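Long-range contacts in GH62 arabinofuranosidase (Podospora anserina, PDB 4N4B), which probably hydrolyses terminal alpha-L-arabinofuranosyl residues from arabinose-bearing xylan in plant biomass: residues V164-I169 with E216-S222; S174-F178 with S250-P254. All blocks are in the same frame, centred on the assembly; numbering follows the deposited sequence.

Contact 1. Residues V164-I169 with E216-S222. With TRS (2-amino-2-hydroxymethyl-propane-1,3-diol), chain D.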
loop_
_atom_site.group_PDB
_atom_site.type_symbol
_atom_site.label_atom_id
_atom_site.label_comp_id
_atom_site.label_asym_id
_atom_site.label_seq_id
_atom_site.Cartn_x
_atom_site.Cartn_y
_atom_site.Cartn_z
ATOM N N VAL A 164 10.013 -0.455 6.428
ATOM C CA VAL A 164 8.612 -0.779 6.196
ATOM C C VAL A 164 8.166 -0.422 4.788
ATOM O O VAL A 164 8.761 0.320 4.107
ATOM C CB VAL A 164 7.674 -0.068 7.218
ATOM C CG1 VAL A 164 8.047 -0.465 8.632
ATOM C CG2 VAL A 164 7.701 1.450 7.043
ATOM N N ASP A 165 7.056 -1.030 4.419
ATOM C CA ASP A 165 6.218 -0.628 3.325
ATOM C C ASP A 165 6.861 -0.705 1.926
ATOM O O ASP A 165 7.101 0.247 1.295
ATOM C CB ASP A 165 5.560 0.719 3.650
ATOM C CG ASP A 165 4.683 0.651 4.916
ATOM O OD1 ASP A 165 4.407 -0.443 5.321
ATOM O OD2 ASP A 165 4.300 1.661 5.407
ATOM N N MET A 166 7.047 -1.948 1.516
ATOM C CA MET A 166 7.750 -2.339 0.315
ATOM C C MET A 166 6.848 -2.277 -0.915
ATOM O O MET A 166 5.779 -2.730 -0.904
ATOM C CB MET A 166 8.335 -3.747 0.488
ATOM C CG MET A 166 8.972 -3.996 1.829
ATOM S SD MET A 166 10.407 -2.892 2.092
ATOM C CE MET A 166 10.843 -3.323 3.820
ATOM N N TRP A 167 7.364 -1.683 -1.966
ATOM C CA TRP A 167 6.543 -1.440 -3.158
ATOM C C TRP A 167 7.360 -1.639 -4.424
ATOM O O TRP A 167 8.364 -0.939 -4.596
ATOM C CB TRP A 167 5.965 0.008 -3.139
ATOM C CG TRP A 167 5.123 0.282 -4.283
ATOM C CD1 TRP A 167 5.493 0.693 -5.575
ATOM C CD2 TRP A 167 3.689 0.235 -4.300
ATOM N NE1 TRP A 167 4.369 0.844 -6.339
ATOM C CE2 TRP A 167 3.231 0.585 -5.605
ATOM C CE3 TRP A 167 2.723 -0.106 -3.357
ATOM C CZ2 TRP A 167 1.928 0.651 -5.954
ATOM C CZ3 TRP A 167 1.381 -0.061 -3.729
ATOM C CH2 TRP A 167 1.008 0.273 -4.985
ATOM N N VAL A 168 6.935 -2.514 -5.319
ATOM C CA VAL A 168 7.587 -2.694 -6.649
ATOM C C VAL A 168 6.745 -2.059 -7.689
ATOM O O VAL A 168 5.513 -2.127 -7.744
ATOM C CB VAL A 168 7.721 -4.184 -6.933
ATOM C CG1 VAL A 168 8.175 -4.464 -8.386
ATOM C CG2 VAL A 168 8.688 -4.888 -5.946
ATOM N N ILE A 169 7.454 -1.441 -8.643
ATOM C CA ILE A 169 6.867 -0.996 -9.914
ATOM C C ILE A 169 7.964 -1.179 -11.000
ATOM O O ILE A 169 9.084 -0.814 -10.798
ATOM C CB ILE A 169 6.352 0.446 -9.919
ATOM C CG1 ILE A 169 5.789 0.855 -11.286
ATOM C CG2 ILE A 169 7.349 1.448 -9.395
ATOM C CD1 ILE A 169 5.086 2.192 -11.309
ATOM N N GLU A 216 5.461 6.924 5.576
ATOM C CA GLU A 216 5.377 5.493 5.178
ATOM C C GLU A 216 4.309 5.388 4.157
ATOM O O GLU A 216 3.784 6.286 3.580
ATOM C CB GLU A 216 5.227 4.608 6.406
ATOM C CG GLU A 216 3.908 4.698 7.071
ATOM C CD GLU A 216 3.832 4.057 8.441
ATOM O OE1 GLU A 216 4.793 3.470 8.945
ATOM O OE2 GLU A 216 2.725 4.070 9.038
ATOM N N ALA A 217 4.050 4.096 3.822
ATOM C CA ALA A 217 2.897 3.672 2.985
ATOM C C ALA A 217 2.925 4.219 1.586
ATOM O O ALA A 217 1.947 4.748 1.057
ATOM C CB ALA A 217 1.629 3.989 3.715
ATOM N N ALA A 218 4.100 4.216 0.948
ATOM C CA ALA A 218 4.205 4.706 -0.429
ATOM C C ALA A 218 3.393 3.845 -1.390
ATOM O O ALA A 218 3.299 2.609 -1.234
ATOM C CB ALA A 218 5.644 4.780 -0.844
ATOM N N CYS A 219 2.862 4.520 -2.404
ATOM C CA CYS A 219 2.364 3.918 -3.636
ATOM C C CYS A 219 2.999 4.600 -4.843
ATOM O O CYS A 219 3.120 5.826 -4.819
ATOM C CB CYS A 219 0.853 4.006 -3.834
ATOM S SG CYS A 219 -0.205 3.423 -2.466
ATOM N N VAL A 220 3.450 3.831 -5.812
ATOM C CA VAL A 220 3.976 4.400 -7.110
ATOM C C VAL A 220 3.194 3.729 -8.236
ATOM O O VAL A 220 3.281 2.505 -8.359
ATOM C CB VAL A 220 5.485 4.229 -7.227
ATOM C CG1 VAL A 220 5.930 4.997 -8.462
ATOM C CG2 VAL A 220 6.158 4.728 -5.912
ATOM N N TYR A 221 2.486 4.533 -9.001
ATOM C CA TYR A 221 1.656 4.042 -10.087
ATOM C C TYR A 221 2.080 4.633 -11.427
ATOM O O TYR A 221 2.563 5.750 -11.466
ATOM C CB TYR A 221 0.220 4.404 -9.835
ATOM C CG TYR A 221 -0.429 3.795 -8.624
ATOM C CD1 TYR A 221 -0.657 2.463 -8.620
ATOM C CD2 TYR A 221 -0.752 4.562 -7.524
ATOM C CE1 TYR A 221 -1.219 1.809 -7.555
ATOM C CE2 TYR A 221 -1.365 3.919 -6.403
ATOM C CZ TYR A 221 -1.597 2.573 -6.451
ATOM O OH TYR A 221 -2.200 1.924 -5.384
ATOM N N SER A 222 1.807 3.885 -12.461
ATOM C CA SER A 222 1.895 4.434 -13.810
ATOM C C SER A 222 0.537 4.889 -14.271
ATOM O O SER A 222 -0.528 4.456 -13.851
ATOM C CB SER A 222 2.457 3.413 -14.783
ATOM O OG SER A 222 1.655 2.285 -14.974
HETATM C C TRS D . 2.728 -0.290 8.935
HETATM C C1 TRS D . 2.290 -1.600 9.567
HETATM C C2 TRS D . 2.089 0.045 7.555
HETATM C C3 TRS D . 4.282 -0.216 8.833
HETATM N N TRS D . 2.329 0.924 9.774
HETATM O O1 TRS D . 0.784 -1.650 9.732
HETATM O O2 TRS D . 2.347 1.400 7.112
HETATM O O3 TRS D . 4.624 -1.262 7.937
HETATM O O HOH W 1 6.747 3.068 1.601
HETATM O O HOH W 2 4.540 0.720 0.289
#
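Val164 brings CG2 to 4.0 Å from Glu216 OE1, and its CB flanks a hydroxymethyl arm of bound Tris, probably a crystallisation additive. Asp165 uses both carboxylate oxygens. Asp165 OD1 accepts from Tris O3 at 2.7 Å. Asp165 OD2 accepts from Tris O2 at 2.6 Å and, on its anti side, from Ala217 N at 2.9 Å. These three bonds limit the carboxylate's rotation. Asp165 also packs on His285, a calcium-binding residue that bonds Tris too. Two waters link Asp165 O to Ala218, one through its N and the other, weakly on the Asp165 side, through its O. Trp167 holds CG anti to the backbone N (chi1 -179°), which carries the indole across to 216-222. Trp167 NE1 donates to a lone pair of Val220 O at 2.8 Å. Cys219 CA lies 3.8 Å over the six-membered ring centroid of Trp167. The edge of that ring meets the face of Tyr221, planes at 85°. A leucine in place of Trp167 would probably leave Val220 O without its indole donor and Tyr221 without its edge-to-face mate. Ile169 CD1 lies 3.5 Å from Val220 O. The strands run nearly parallel as innermost strands of adjacent propeller blades, backed by strands 174-180 and 228-235.

Contact 2. Residues S174-F178 with S250-P254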
loop_
_atom_site.group_PDB
_atom_site.type_symbol
_atom_site.label_atom_id
_atom_site.label_comp_id
_atom_site.label_asym_id
_atom_site.label_seq_id
_atom_site.Cartn_x
_atom_site.Cartn_y
_atom_site.Cartn_z
ATOM N N SER A 174 13.084 -2.000 -16.461
ATOM C CA SER A 174 13.634 -2.035 -15.132
ATOM C C SER A 174 12.498 -2.153 -14.102
ATOM O O SER A 174 11.396 -1.731 -14.290
ATOM C CB SER A 174 14.392 -0.807 -14.761
ATOM O OG SER A 174 15.518 -0.630 -15.697
ATOM N N CYS A 175 12.853 -2.837 -12.991
ATOM C CA CYS A 175 11.947 -2.957 -11.833
ATOM C C CYS A 175 12.566 -2.280 -10.652
ATOM O O CYS A 175 13.737 -2.498 -10.306
ATOM C CB CYS A 175 11.719 -4.405 -11.488
ATOM S SG CYS A 175 10.767 -5.329 -12.726
ATOM N N HIS A 176 11.744 -1.476 -9.986
ATOM C CA HIS A 176 12.159 -0.621 -8.856
ATOM C C HIS A 176 11.435 -1.060 -7.572
ATOM O O HIS A 176 10.252 -1.483 -7.639
ATOM C CB HIS A 176 11.751 0.820 -9.158
ATOM C CG HIS A 176 12.393 1.374 -10.403
ATOM N ND1 HIS A 176 11.960 1.188 -11.709
ATOM C CD2 HIS A 176 13.504 2.120 -10.397
ATOM C CE1 HIS A 176 12.881 1.851 -12.471
ATOM N NE2 HIS A 176 13.746 2.456 -11.700
ATOM N N LEU A 177 12.146 -0.987 -6.495
ATOM C CA LEU A 177 11.680 -1.379 -5.168
ATOM C C LEU A 177 11.853 -0.210 -4.248
ATOM O O LEU A 177 12.978 0.217 -3.926
ATOM C CB LEU A 177 12.433 -2.553 -4.634
ATOM C CG LEU A 177 12.208 -3.056 -3.176
ATOM C CD1 LEU A 177 10.736 -3.405 -3.030
ATOM C CD2 LEU A 177 13.126 -4.167 -2.831
ATOM N N PHE A 178 10.724 0.311 -3.795
ATOM C CA PHE A 178 10.607 1.452 -2.894
ATOM C C PHE A 178 10.397 0.989 -1.466
ATOM O O PHE A 178 9.757 -0.086 -1.253
ATOM C CB PHE A 178 9.513 2.375 -3.265
ATOM C CG PHE A 178 9.728 3.119 -4.536
ATOM C CD1 PHE A 178 9.455 2.570 -5.766
ATOM C CD2 PHE A 178 10.167 4.453 -4.472
ATOM C CE1 PHE A 178 9.622 3.390 -6.931
ATOM C CE2 PHE A 178 10.340 5.212 -5.631
ATOM C CZ PHE A 178 10.129 4.633 -6.836
ATOM N N SER A 250 9.532 9.986 -14.760
ATOM C CA SER A 250 10.298 8.756 -14.561
ATOM C C SER A 250 10.050 8.208 -13.153
ATOM O O SER A 250 9.835 8.946 -12.278
ATOM C CB SER A 250 11.803 8.995 -14.746
ATOM O OG SER A 250 12.589 7.945 -14.324
ATOM N N ILE A 251 10.094 6.894 -13.024
ATOM C CA ILE A 251 10.076 6.227 -11.723
ATOM C C ILE A 251 11.208 6.740 -10.825
ATOM O O ILE A 251 11.102 6.743 -9.646
ATOM C CB ILE A 251 10.080 4.693 -11.879
ATOM C CG1 ILE A 251 8.828 4.269 -12.636
ATOM C CG2 ILE A 251 10.148 4.016 -10.513
ATOM C CD1 ILE A 251 8.861 2.879 -13.171
ATOM N N ARG A 252 12.288 7.178 -11.434
ATOM C CA ARG A 252 13.423 7.691 -10.761
ATOM C C ARG A 252 13.317 9.153 -10.333
ATOM O O ARG A 252 14.262 9.623 -9.671
ATOM C CB ARG A 252 14.741 7.499 -11.604
ATOM C CG ARG A 252 14.956 6.127 -12.088
ATOM C CD ARG A 252 16.415 5.939 -12.639
ATOM N NE ARG A 252 16.592 4.568 -13.118
ATOM C CZ ARG A 252 16.099 4.139 -14.278
ATOM N NH1 ARG A 252 15.460 4.990 -15.109
ATOM N NH2 ARG A 252 16.173 2.864 -14.597
ATOM N N GLY A 253 12.203 9.804 -10.631
ATOM C CA GLY A 253 12.069 11.201 -10.362
ATOM C C GLY A 253 12.753 12.009 -11.488
ATOM O O GLY A 253 13.211 11.407 -12.441
ATOM N N PRO A 254 12.786 13.342 -11.359
ATOM C CA PRO A 254 12.418 14.039 -10.139
ATOM C C PRO A 254 10.881 14.132 -10.028
ATOM O O PRO A 254 10.197 14.163 -10.976
ATOM C CB PRO A 254 13.024 15.486 -10.329
ATOM C CG PRO A 254 13.117 15.645 -11.792
ATOM C CD PRO A 254 13.406 14.253 -12.376
HETATM O O HOH W 3 15.432 1.577 -17.068
#
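Apolar contacts centre on Ile251, whose CG2 methyl sits over one face of the His176 ring. The CH-pi distance is 3.6 Å from Ile251 CG2 to the His176 ring centroid, 18° off the normal. Ile251 CG1 stands anti to the carbonyl carbon (chi1 -61°), which leaves CG2 as the branch that meets the ring face. Ile251 CG2 also touches Phe178 CE1 at 3.7 Å, so one branch fills the angle between two aromatic side chains of the strand. The backbone joins in as well. Ile251 O lies in the plane of the Phe178 ring, at its edge, 3.6 Å from Phe178 CZ.

Segment 250-254 opens with a type I beta turn, Ser250 to Gly253, with Gly253 N bonded to Ser250 O at 3.0 Å. It also holds an ST turn, in which Ser250 OG accepts from Arg252 N at 3.0 Å. The turn lies between two outer strands of one blade of the five-bladed propeller, 241-248 and 256-257. It packs on strand 174-180 of the preceding blade.

Polar contacts belong to Arg252. Its chain is extended from CG to NE and lays one guanidinium face against the edge of the His176 ring, the planes 68° apart. Water 3 bridges the segments in the guanidinium plane, 2.9 Å from Arg252 NH2 and 2.6 Å from Ser174 OG. Arg252 NE is salt-bridged to Glu190 on strand 185-192, which fixes the group from the side of that neighbouring strand.

In the fold
From the N terminus, the chain reaches 164-169 and turns back into 174-178. These two are neighbouring antiparallel strands of one sheet, tied by backbone hydrogen bonds such as Phe178 N to Trp167 O. That sheet ends at strand 204-208. The next blade begins with 216-222, where contact 1 closes a loop of 46 residues. Two more strands follow before 250-254, where contact 2 closes a loop of 71 residues. The loops cross, since contact 2 starts within the first and ends beyond it. Both contacts join the same two blades. Contact 1 does so near the propeller centre and contact 2 farther out, their centres 10 Å apart.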